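Side-chain contacts in cytochrome P450 (Zobellia galactanivorans, PDB 6G5O), which belongs to the cytochrome P450 family of heme-thiolate proteins and holds a protoporphyrin IX iron in a largely helical, single-chain fold: residues Val321-Ser326 with Leu331-Ala336; His43-Phe48 with Phe325-Cys330; Thr230-Tyr235 with Arg262-Leu267. All coordinates share one frame; numbering follows the deposited sequence.

Contact 1 (Val321-Ser326 with Leu331-Ala336); sequences VGFGFS and LGATHA. With HEM (protoporphyrin IX containing Fe), chain C.
Phe323 and Ala333 carry the contact, the methyl group of the alanine sitting almost squarely over one face of the phenyl ring. Ala333 CB stands 3.9 Å from the centroid of the Phe323 ring and only 11° off its normal, the geometry of a CH-pi contact. With chi1 at -69°, Phe323 CG lies anti to the carbonyl carbon and beside the backbone N, which carries the ring toward the start of helix 333-350. One turn further along that helix the fit is slacker: Ala336 CB reaches Phe323 CE1 at 4.4 Å and comes in obliquely. The heme meets the ring from another direction, obliquely, with Phe323 CD1 3.8 Å from HEM C2B.

Backbone atoms come closer still to the porphyrin. Gly332 CA lies 3.5 Å from HEM C3C, and Gly324 N is 3.4 Å from HEM CMA; neither has a side chain, and the direction one would take from Gly332 CA leads into HEM C3C. Gly324 N also closes a type I turn by bonding to Val321 O (2.9 Å). Ile261 and Glu258 of helix 253-264 add further packing to Phe323.

Away from the heme the two segments diverge. Thr334 points away from the loop and is partly exposed, and Phe325 and Ser326, also partly exposed, take no part in the packing. Phe323 is also joined through its backbone to Cys330, the iron ligand. The run from Phe323 through His328 and Cys330 to Gly332, leading into the proximal L helix, follows the P450 heme-binding signature (FGxGxHxCxG), with Ser326 at the second glycine.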
# COMPACT_ATOMS: atom_id res chain seq x y z
N VAL A 321 -4.24 -4.61 10.48
CA VAL A 321 -3.33 -5.34 9.63
C VAL A 321 -3.29 -4.75 8.20
O VAL A 321 -2.95 -5.45 7.26
CB VAL A 321 -3.70 -6.85 9.62
CG1 VAL A 321 -3.33 -7.49 10.93
CG2 VAL A 321 -5.18 -7.05 9.39
N GLY A 322 -3.64 -3.47 8.06
CA GLY A 322 -3.47 -2.72 6.82
C GLY A 322 -2.09 -2.76 6.18
O GLY A 322 -2.01 -2.72 4.96
N PHE A 323 -1.03 -2.89 7.00
CA PHE A 323 0.36 -3.01 6.57
C PHE A 323 0.86 -4.44 6.78
O PHE A 323 2.05 -4.68 6.92
CB PHE A 323 1.33 -2.04 7.32
CG PHE A 323 1.13 -0.58 6.99
CD1 PHE A 323 1.26 -0.12 5.70
CD2 PHE A 323 0.83 0.35 7.98
CE1 PHE A 323 1.07 1.22 5.40
CE2 PHE A 323 0.65 1.71 7.69
CZ PHE A 323 0.78 2.14 6.39
N GLY A 324 -0.05 -5.39 6.82
CA GLY A 324 0.35 -6.78 6.96
C GLY A 324 0.55 -7.16 8.42
O GLY A 324 0.15 -6.42 9.32
N PHE A 325 1.16 -8.31 8.62
CA PHE A 325 1.40 -8.84 9.95
C PHE A 325 2.56 -9.82 9.89
O PHE A 325 2.69 -10.56 8.92
CB PHE A 325 0.15 -9.55 10.53
CG PHE A 325 0.28 -9.94 11.99
CD1 PHE A 325 0.34 -8.98 12.99
CD2 PHE A 325 0.40 -11.30 12.36
CE1 PHE A 325 0.51 -9.32 14.33
CE2 PHE A 325 0.57 -11.65 13.71
CZ PHE A 325 0.62 -10.67 14.69
N SER A 326 3.39 -9.78 10.92
CA SER A 326 4.54 -10.67 11.10
C SER A 326 5.54 -10.47 9.96
O SER A 326 5.79 -9.31 9.54
CB SER A 326 4.05 -12.13 11.24
OG SER A 326 5.12 -13.03 11.51
N LEU A 331 7.34 -2.90 4.27
CA LEU A 331 8.59 -2.09 4.33
C LEU A 331 8.39 -0.62 3.95
O LEU A 331 9.14 0.24 4.39
CB LEU A 331 9.68 -2.71 3.42
CG LEU A 331 10.49 -3.85 4.03
CD1 LEU A 331 11.38 -4.54 3.01
CD2 LEU A 331 11.36 -3.32 5.14
N GLY A 332 7.42 -0.33 3.09
CA GLY A 332 7.07 1.06 2.75
C GLY A 332 6.26 1.82 3.80
O GLY A 332 5.87 2.98 3.59
N ALA A 333 6.01 1.18 4.95
CA ALA A 333 5.06 1.71 5.91
C ALA A 333 5.50 3.06 6.47
O ALA A 333 4.69 3.99 6.62
CB ALA A 333 4.84 0.72 7.04
N THR A 334 6.80 3.16 6.74
CA THR A 334 7.39 4.38 7.23
C THR A 334 7.26 5.57 6.24
O THR A 334 6.85 6.70 6.61
CB THR A 334 8.87 4.16 7.55
OG1 THR A 334 9.02 3.04 8.42
CG2 THR A 334 9.45 5.38 8.29
N HIS A 335 7.60 5.31 4.99
CA HIS A 335 7.42 6.30 3.91
C HIS A 335 5.97 6.77 3.81
O HIS A 335 5.66 8.01 3.79
CB HIS A 335 7.87 5.66 2.58
CG HIS A 335 7.78 6.57 1.41
ND1 HIS A 335 8.56 7.71 1.29
CD2 HIS A 335 7.01 6.51 0.31
CE1 HIS A 335 8.24 8.31 0.16
NE2 HIS A 335 7.31 7.61 -0.45
N ALA A 336 5.07 5.79 3.78
CA ALA A 336 3.65 6.04 3.64
C ALA A 336 3.08 6.84 4.81
O ALA A 336 2.27 7.77 4.63
CB ALA A 336 2.92 4.72 3.52
CHA HEM C . 4.31 -5.43 2.00
CHB HEM C . 0.39 -2.64 2.37
CHC HEM C . 2.91 1.16 0.79
CHD HEM C . 6.60 -1.73 -0.16
C1A HEM C . 3.04 -4.98 2.26
C2A HEM C . 1.98 -5.79 2.79
C3A HEM C . 0.92 -5.00 2.89
C4A HEM C . 1.26 -3.71 2.42
CMA HEM C . -0.40 -5.45 3.43
CAA HEM C . 2.01 -7.25 3.22
CBA HEM C . 2.01 -8.15 2.00
CGA HEM C . 2.14 -9.61 2.39
O1A HEM C . 2.57 -10.41 1.56
O2A HEM C . 1.86 -10.04 3.53
C1B HEM C . 0.74 -1.36 1.98
C2B HEM C . -0.13 -0.27 2.13
C3B HEM C . 0.55 0.83 1.66
C4B HEM C . 1.90 0.32 1.25
CMB HEM C . -1.54 -0.32 2.63
CAB HEM C . 0.23 2.25 1.58
CBB HEM C . -0.81 2.84 2.15
C1C HEM C . 4.14 0.72 0.39
C2C HEM C . 5.10 1.50 -0.26
C3C HEM C . 6.14 0.67 -0.58
C4C HEM C . 5.79 -0.62 -0.09
CMC HEM C . 5.02 2.97 -0.54
CAC HEM C . 7.41 1.01 -1.24
CBC HEM C . 7.80 2.20 -1.69
C1D HEM C . 6.27 -2.97 0.42
C2D HEM C . 7.21 -4.10 0.43
C3D HEM C . 6.61 -5.13 1.05
C4D HEM C . 5.26 -4.63 1.36
CMD HEM C . 8.61 -4.05 -0.09
CAD HEM C . 7.19 -6.50 1.31
CBD HEM C . 7.76 -6.73 2.72
CGD HEM C . 8.38 -8.13 2.83
O1D HEM C . 8.15 -9.03 1.95
O2D HEM C . 9.15 -8.46 3.80
NA HEM C . 2.56 -3.71 2.00
NB HEM C . 1.91 -0.98 1.45
NC HEM C . 4.55 -0.57 0.47
ND HEM C . 5.14 -3.35 0.99
FE HEM C . 3.60 -2.24 1.23
O HOH W 1 2.59 -2.77 -0.71

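Contact 2 (His43-Phe48 with Phe325-Cys330); sequences HNYKTF and FSHHNC. With HEM (protoporphyrin IX containing Fe), chain C.
His43 and Ser326 mark the closest backbone approach, their CA atoms 5.5 Å apart. Helix 35-43 ends at His43, and Asn44 is the first residue to leave helical angles; facing His43, Ser326 has a positive phi and its carbonyl O accepts a bond from Asn329 N at 3.0 Å, a tight turn that presents the Ser326 and His327 side chains to the helix end.

One side-chain hydrogen bond joins the segments. Ser326 OG lies in the plane of the His43 imidazole, 3.2 Å from His43 ND1, in a nearly straight bond (163°) whose donor could be either group. His43 O meets the edge of the neighbouring imidazole, 3.4 Å from His327 CE1.

His43, Tyr45 and His327 form an aromatic cluster on the outside of the cysteine-ligand loop characteristic of P450s. Its main pair is T-shaped: the edge of Tyr45 is directed at the face of His327, planes at 84°, with Tyr45 CD2 3.5 Å from His327 CE1. Tyr45 CG lies between its backbone N and carbonyl carbon (chi1 64°), which lifts the ring towards the loop. The His43 and His327 rings lie in nearly parallel planes but are displaced until little overlap remains. Pro77 packs on both Tyr45 and His327.

Further along, His328 ND1 donates in its ring plane to the propionate HEM O1D at 2.8 Å. Cys330 SG binds the iron, HEM FE, at 2.3 Å.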
# COMPACT_ATOMS: atom_id res chain seq x y z
N HIS A 43 1.44 -15.44 10.21
CA HIS A 43 2.59 -15.86 10.98
C HIS A 43 3.10 -17.28 10.60
O HIS A 43 4.26 -17.61 10.79
CB HIS A 43 2.26 -15.79 12.46
CG HIS A 43 3.38 -16.18 13.37
ND1 HIS A 43 4.52 -15.41 13.52
CD2 HIS A 43 3.56 -17.26 14.16
CE1 HIS A 43 5.34 -15.99 14.37
NE2 HIS A 43 4.79 -17.12 14.77
N ASN A 44 2.22 -18.10 10.04
CA ASN A 44 2.55 -19.51 9.79
C ASN A 44 2.96 -19.70 8.33
O ASN A 44 2.15 -20.11 7.47
CB ASN A 44 1.36 -20.39 10.16
CG ASN A 44 1.63 -21.89 9.94
OD1 ASN A 44 2.77 -22.31 9.74
ND2 ASN A 44 0.57 -22.67 9.93
N TYR A 45 4.21 -19.35 8.05
CA TYR A 45 4.78 -19.36 6.68
C TYR A 45 5.08 -20.77 6.16
O TYR A 45 5.18 -20.96 4.96
CB TYR A 45 6.07 -18.52 6.60
CG TYR A 45 7.20 -19.07 7.45
CD1 TYR A 45 8.10 -20.02 6.91
CD2 TYR A 45 7.36 -18.69 8.78
CE1 TYR A 45 9.13 -20.53 7.67
CE2 TYR A 45 8.39 -19.21 9.55
CZ TYR A 45 9.26 -20.13 8.97
OH TYR A 45 10.29 -20.66 9.71
N LYS A 46 5.26 -21.72 7.07
CA LYS A 46 5.48 -23.13 6.71
C LYS A 46 4.28 -23.73 5.99
O LYS A 46 4.40 -24.28 4.88
CB LYS A 46 5.84 -23.95 7.92
CG LYS A 46 7.32 -23.82 8.27
CD LYS A 46 7.87 -25.08 8.94
CE LYS A 46 7.74 -24.97 10.44
NZ LYS A 46 8.91 -24.24 11.01
N THR A 47 3.10 -23.56 6.58
CA THR A 47 1.87 -24.00 5.95
C THR A 47 1.41 -23.05 4.83
O THR A 47 0.99 -23.50 3.77
CB THR A 47 0.76 -24.15 6.98
OG1 THR A 47 1.19 -25.01 8.05
CG2 THR A 47 -0.49 -24.70 6.34
N PHE A 48 1.50 -21.74 5.06
CA PHE A 48 1.06 -20.74 4.06
C PHE A 48 2.26 -19.91 3.54
O PHE A 48 2.66 -18.87 4.14
CB PHE A 48 -0.03 -19.83 4.68
CG PHE A 48 -1.17 -20.59 5.32
CD1 PHE A 48 -2.16 -21.16 4.53
CD2 PHE A 48 -1.25 -20.71 6.71
CE1 PHE A 48 -3.21 -21.86 5.12
CE2 PHE A 48 -2.30 -21.39 7.30
CZ PHE A 48 -3.27 -21.98 6.51
N PHE A 325 1.16 -8.31 8.62
CA PHE A 325 1.40 -8.84 9.95
C PHE A 325 2.56 -9.82 9.89
O PHE A 325 2.69 -10.56 8.92
CB PHE A 325 0.15 -9.55 10.53
CG PHE A 325 0.28 -9.94 11.99
CD1 PHE A 325 0.34 -8.98 12.99
CD2 PHE A 325 0.40 -11.30 12.36
CE1 PHE A 325 0.51 -9.32 14.33
CE2 PHE A 325 0.57 -11.65 13.71
CZ PHE A 325 0.62 -10.67 14.69
N SER A 326 3.39 -9.78 10.92
CA SER A 326 4.54 -10.67 11.10
C SER A 326 5.54 -10.47 9.96
O SER A 326 5.79 -9.31 9.54
CB SER A 326 4.05 -12.13 11.24
OG SER A 326 5.12 -13.03 11.51
N HIS A 327 6.08 -11.56 9.42
CA HIS A 327 7.33 -11.51 8.61
C HIS A 327 7.34 -10.48 7.48
O HIS A 327 8.29 -9.72 7.35
CB HIS A 327 7.68 -12.88 8.03
CG HIS A 327 7.71 -13.96 9.07
ND1 HIS A 327 6.62 -14.77 9.33
CD2 HIS A 327 8.66 -14.29 9.97
CE1 HIS A 327 6.90 -15.56 10.34
NE2 HIS A 327 8.13 -15.30 10.75
N HIS A 328 6.31 -10.47 6.67
CA HIS A 328 6.28 -9.60 5.50
C HIS A 328 5.63 -8.25 5.75
O HIS A 328 5.26 -7.57 4.79
CB HIS A 328 5.59 -10.34 4.36
CG HIS A 328 6.34 -11.56 3.91
ND1 HIS A 328 7.31 -11.51 2.93
CD2 HIS A 328 6.31 -12.85 4.34
CE1 HIS A 328 7.80 -12.73 2.74
NE2 HIS A 328 7.24 -13.55 3.60
N ASN A 329 5.51 -7.80 7.00
CA ASN A 329 4.85 -6.51 7.22
C ASN A 329 5.50 -5.41 6.37
O ASN A 329 6.72 -5.41 6.12
CB ASN A 329 4.77 -6.11 8.70
CG ASN A 329 6.13 -5.79 9.30
OD1 ASN A 329 6.79 -6.68 9.86
ND2 ASN A 329 6.56 -4.54 9.16
N CYS A 330 4.66 -4.50 5.88
CA CYS A 330 5.07 -3.52 4.86
C CYS A 330 6.35 -2.72 5.14
O CYS A 330 6.38 -1.92 6.08
CB CYS A 330 3.94 -2.51 4.62
SG CYS A 330 4.23 -1.37 3.28
CHA HEM C . 4.31 -5.43 2.00
CHB HEM C . 0.39 -2.64 2.37
CHC HEM C . 2.91 1.16 0.79
CHD HEM C . 6.60 -1.73 -0.16
C1A HEM C . 3.04 -4.98 2.26
C2A HEM C . 1.98 -5.79 2.79
C3A HEM C . 0.92 -5.00 2.89
C4A HEM C . 1.26 -3.71 2.42
CMA HEM C . -0.40 -5.45 3.43
CAA HEM C . 2.01 -7.25 3.22
CBA HEM C . 2.01 -8.15 2.00
CGA HEM C . 2.14 -9.61 2.39
O1A HEM C . 2.57 -10.41 1.56
O2A HEM C . 1.86 -10.04 3.53
C1B HEM C . 0.74 -1.36 1.98
C2B HEM C . -0.13 -0.27 2.13
C3B HEM C . 0.55 0.83 1.66
C4B HEM C . 1.90 0.32 1.25
CMB HEM C . -1.54 -0.32 2.63
CAB HEM C . 0.23 2.25 1.58
CBB HEM C . -0.81 2.84 2.15
C1C HEM C . 4.14 0.72 0.39
C2C HEM C . 5.10 1.50 -0.26
C3C HEM C . 6.14 0.67 -0.58
C4C HEM C . 5.79 -0.62 -0.09
CMC HEM C . 5.02 2.97 -0.54
CAC HEM C . 7.41 1.01 -1.24
CBC HEM C . 7.80 2.20 -1.69
C1D HEM C . 6.27 -2.97 0.42
C2D HEM C . 7.21 -4.10 0.43
C3D HEM C . 6.61 -5.13 1.05
C4D HEM C . 5.26 -4.63 1.36
CMD HEM C . 8.61 -4.05 -0.09
CAD HEM C . 7.19 -6.50 1.31
CBD HEM C . 7.76 -6.73 2.72
CGD HEM C . 8.38 -8.13 2.83
O1D HEM C . 8.15 -9.03 1.95
O2D HEM C . 9.15 -8.46 3.80
NA HEM C . 2.56 -3.71 2.00
NB HEM C . 1.91 -0.98 1.45
NC HEM C . 4.55 -0.57 0.47
ND HEM C . 5.14 -3.35 0.99
FE HEM C . 3.60 -2.24 1.23
O HOH W 1 2.59 -2.77 -0.71

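Contact 3 (Thr230-Tyr235 with Arg262-Leu267); sequences TNSIAY and RYFSPL. With HEM (protoporphyrin IX containing Fe), chain C.
Phe264 lays its ring flat beneath Asn231: Asn231 CB is 3.4 Å from the centroid of the Phe264 ring and just 4° off its normal, so the CH-pi contact falls over the middle of the face. The side chains run antiparallel alongside one another, and the Asn231 amide is inclined 51° to the ring, with Asn231 ND2 3.9 Å from Phe264 CD1. That amide nitrogen is hydrogen-bonded to Val373 O; against the phenylalanine it makes van der Waals contact.

The rest of the ring is fitted against the helix backbone. Phe264 CZ comes to 3.3 Å from Asn231 O, the same carbonyl oxygen that accepts the regular helical bond from Tyr235 N. Tyr235 CB approaches the ring edge near its plane, 4.2 Å from Phe264 CZ, while Ser232 N comes in obliquely at 3.9 Å from Phe264 CE2. Ser232 OG is turned back to Ala228 O in its own helix.

Phe264 is the last helical residue before Ser265 takes a positive phi (36°). Ser265 OG donates to Arg262 O at 2.7 Å, from above the carbonyl plane, where the helix ends; it is also hydrogen-bonded to Asn299 ND2. Arg262, paired by a salt bridge with Glu259, belongs to the ExxR motif of the P450 K helix. Beyond the turn, Pro266 and Leu267 pack on the heme. Helix 253-264 thus meets helix 223-238 through the Phe264 ring and, a turn earlier, Met260, which touches Ser232 and Tyr235, while strand 369-384 covers Asn231 and Ala234 through Phe375, and helix 122-139 packs against Thr230 and Ile233.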
# COMPACT_ATOMS: atom_id res chain seq x y z
N THR A 230 -6.02 9.83 -1.79
CA THR A 230 -7.28 10.25 -2.40
C THR A 230 -8.44 10.01 -1.42
O THR A 230 -9.25 10.93 -1.19
CB THR A 230 -7.52 9.51 -3.72
OG1 THR A 230 -6.44 9.81 -4.62
CG2 THR A 230 -8.84 9.96 -4.37
N ASN A 231 -8.48 8.82 -0.80
CA ASN A 231 -9.50 8.49 0.18
C ASN A 231 -9.49 9.42 1.40
O ASN A 231 -10.57 9.74 1.94
CB ASN A 231 -9.43 7.03 0.58
CG ASN A 231 -9.84 6.08 -0.56
OD1 ASN A 231 -10.38 6.53 -1.56
ND2 ASN A 231 -9.55 4.77 -0.43
N SER A 232 -8.30 9.87 1.80
CA SER A 232 -8.18 10.77 2.93
C SER A 232 -8.80 12.14 2.66
O SER A 232 -9.39 12.77 3.55
CB SER A 232 -6.72 10.94 3.32
OG SER A 232 -6.20 9.67 3.71
N ILE A 233 -8.61 12.64 1.44
CA ILE A 233 -9.11 13.96 1.10
C ILE A 233 -10.64 13.89 0.97
O ILE A 233 -11.36 14.75 1.52
CB ILE A 233 -8.45 14.47 -0.19
CG1 ILE A 233 -6.97 14.75 0.07
CG2 ILE A 233 -9.13 15.74 -0.68
CD1 ILE A 233 -6.16 14.71 -1.22
N ALA A 234 -11.14 12.86 0.31
CA ALA A 234 -12.57 12.61 0.27
C ALA A 234 -13.18 12.65 1.67
O ALA A 234 -14.16 13.39 1.93
CB ALA A 234 -12.85 11.27 -0.36
N TYR A 235 -12.61 11.84 2.58
CA TYR A 235 -13.12 11.78 3.94
C TYR A 235 -13.14 13.15 4.63
O TYR A 235 -14.10 13.47 5.32
CB TYR A 235 -12.30 10.82 4.80
CG TYR A 235 -12.54 10.97 6.28
CD1 TYR A 235 -13.63 10.37 6.91
CD2 TYR A 235 -11.68 11.72 7.04
CE1 TYR A 235 -13.84 10.51 8.26
CE2 TYR A 235 -11.88 11.87 8.39
CZ TYR A 235 -12.97 11.27 8.99
OH TYR A 235 -13.12 11.45 10.32
N ARG A 262 -6.39 1.47 8.49
CA ARG A 262 -7.32 0.40 8.88
C ARG A 262 -8.60 0.38 8.03
O ARG A 262 -9.01 -0.64 7.45
CB ARG A 262 -7.75 0.57 10.36
CG ARG A 262 -8.63 -0.56 10.88
CD ARG A 262 -9.30 -0.22 12.21
NE ARG A 262 -10.27 0.88 12.10
CZ ARG A 262 -11.52 0.72 11.70
NH1 ARG A 262 -11.96 -0.49 11.38
NH2 ARG A 262 -12.31 1.76 11.58
N TYR A 263 -9.25 1.53 8.03
CA TYR A 263 -10.53 1.68 7.44
C TYR A 263 -10.43 1.58 5.94
O TYR A 263 -11.19 0.86 5.33
CB TYR A 263 -11.18 3.00 7.82
CG TYR A 263 -12.54 3.19 7.20
CD1 TYR A 263 -13.66 2.60 7.75
CD2 TYR A 263 -12.71 4.02 6.10
CE1 TYR A 263 -14.93 2.80 7.18
CE2 TYR A 263 -13.96 4.24 5.53
CZ TYR A 263 -15.06 3.61 6.07
OH TYR A 263 -16.30 3.79 5.50
N PHE A 264 -9.50 2.31 5.32
CA PHE A 264 -9.34 2.22 3.85
C PHE A 264 -8.69 0.94 3.34
O PHE A 264 -9.01 0.48 2.25
CB PHE A 264 -8.60 3.39 3.32
CG PHE A 264 -9.28 4.70 3.58
CD1 PHE A 264 -10.62 4.87 3.31
CD2 PHE A 264 -8.56 5.77 4.02
CE1 PHE A 264 -11.25 6.08 3.53
CE2 PHE A 264 -9.20 6.98 4.23
CZ PHE A 264 -10.53 7.12 4.02
N SER A 265 -7.81 0.35 4.13
CA SER A 265 -7.11 -0.91 3.77
C SER A 265 -6.78 -1.00 2.29
O SER A 265 -7.21 -1.90 1.60
CB SER A 265 -7.90 -2.14 4.26
OG SER A 265 -7.83 -2.29 5.69
N PRO A 266 -5.96 -0.06 1.81
CA PRO A 266 -5.69 0.11 0.38
C PRO A 266 -5.11 -1.11 -0.31
O PRO A 266 -5.32 -1.25 -1.52
CB PRO A 266 -4.73 1.29 0.35
CG PRO A 266 -4.85 1.94 1.68
CD PRO A 266 -5.11 0.84 2.62
N LEU A 267 -4.43 -1.99 0.41
CA LEU A 267 -4.16 -3.33 -0.14
C LEU A 267 -5.16 -4.31 0.46
O LEU A 267 -5.07 -4.72 1.62
CB LEU A 267 -2.72 -3.80 0.13
CG LEU A 267 -2.28 -5.12 -0.55
CD1 LEU A 267 -2.48 -5.08 -2.04
CD2 LEU A 267 -0.82 -5.39 -0.30
CHA HEM C . 4.31 -5.43 2.00
CHB HEM C . 0.39 -2.64 2.37
CHC HEM C . 2.91 1.16 0.79
CHD HEM C . 6.60 -1.73 -0.16
C1A HEM C . 3.04 -4.98 2.26
C2A HEM C . 1.98 -5.79 2.79
C3A HEM C . 0.92 -5.00 2.89
C4A HEM C . 1.26 -3.71 2.42
CMA HEM C . -0.40 -5.45 3.43
CAA HEM C . 2.01 -7.25 3.22
CBA HEM C . 2.01 -8.15 2.00
CGA HEM C . 2.14 -9.61 2.39
O1A HEM C . 2.57 -10.41 1.56
O2A HEM C . 1.86 -10.04 3.53
C1B HEM C . 0.74 -1.36 1.98
C2B HEM C . -0.13 -0.27 2.13
C3B HEM C . 0.55 0.83 1.66
C4B HEM C . 1.90 0.32 1.25
CMB HEM C . -1.54 -0.32 2.63
CAB HEM C . 0.23 2.25 1.58
CBB HEM C . -0.81 2.84 2.15
C1C HEM C . 4.14 0.72 0.39
C2C HEM C . 5.10 1.50 -0.26
C3C HEM C . 6.14 0.67 -0.58
C4C HEM C . 5.79 -0.62 -0.09
CMC HEM C . 5.02 2.97 -0.54
CAC HEM C . 7.41 1.01 -1.24
CBC HEM C . 7.80 2.20 -1.69
C1D HEM C . 6.27 -2.97 0.42
C2D HEM C . 7.21 -4.10 0.43
C3D HEM C . 6.61 -5.13 1.05
C4D HEM C . 5.26 -4.63 1.36
CMD HEM C . 8.61 -4.05 -0.09
CAD HEM C . 7.19 -6.50 1.31
CBD HEM C . 7.76 -6.73 2.72
CGD HEM C . 8.38 -8.13 2.83
O1D HEM C . 8.15 -9.03 1.95
O2D HEM C . 9.15 -8.46 3.80
NA HEM C . 2.56 -3.71 2.00
NB HEM C . 1.91 -0.98 1.45
NC HEM C . 4.55 -0.57 0.47
ND HEM C . 5.14 -3.35 0.99
FE HEM C . 3.60 -2.24 1.23
O HOH W 1 2.59 -2.77 -0.71

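In the fold
Contacts 1 and 3 are buried, whereas contact 2 lies at the surface, its centre about 17 Å from that of the chain. The difference shows in their chemistry: each buried contact rests on an aliphatic carbon over a phenyl face, while contact 2 relies instead on a polar histidine-serine bond and a T-shaped ring pair. Contacts 1 and 2 share Phe325 and Ser326 and touch at Phe323 and Cys330, so the cysteine-ligand loop meets the helix that follows it in contact 1 and the end of helix 35-43, at the surface, in contact 2. Contact 3 touches neither, but helix 253-264, one of its elements, also packs on Phe323. All three reach the same heme.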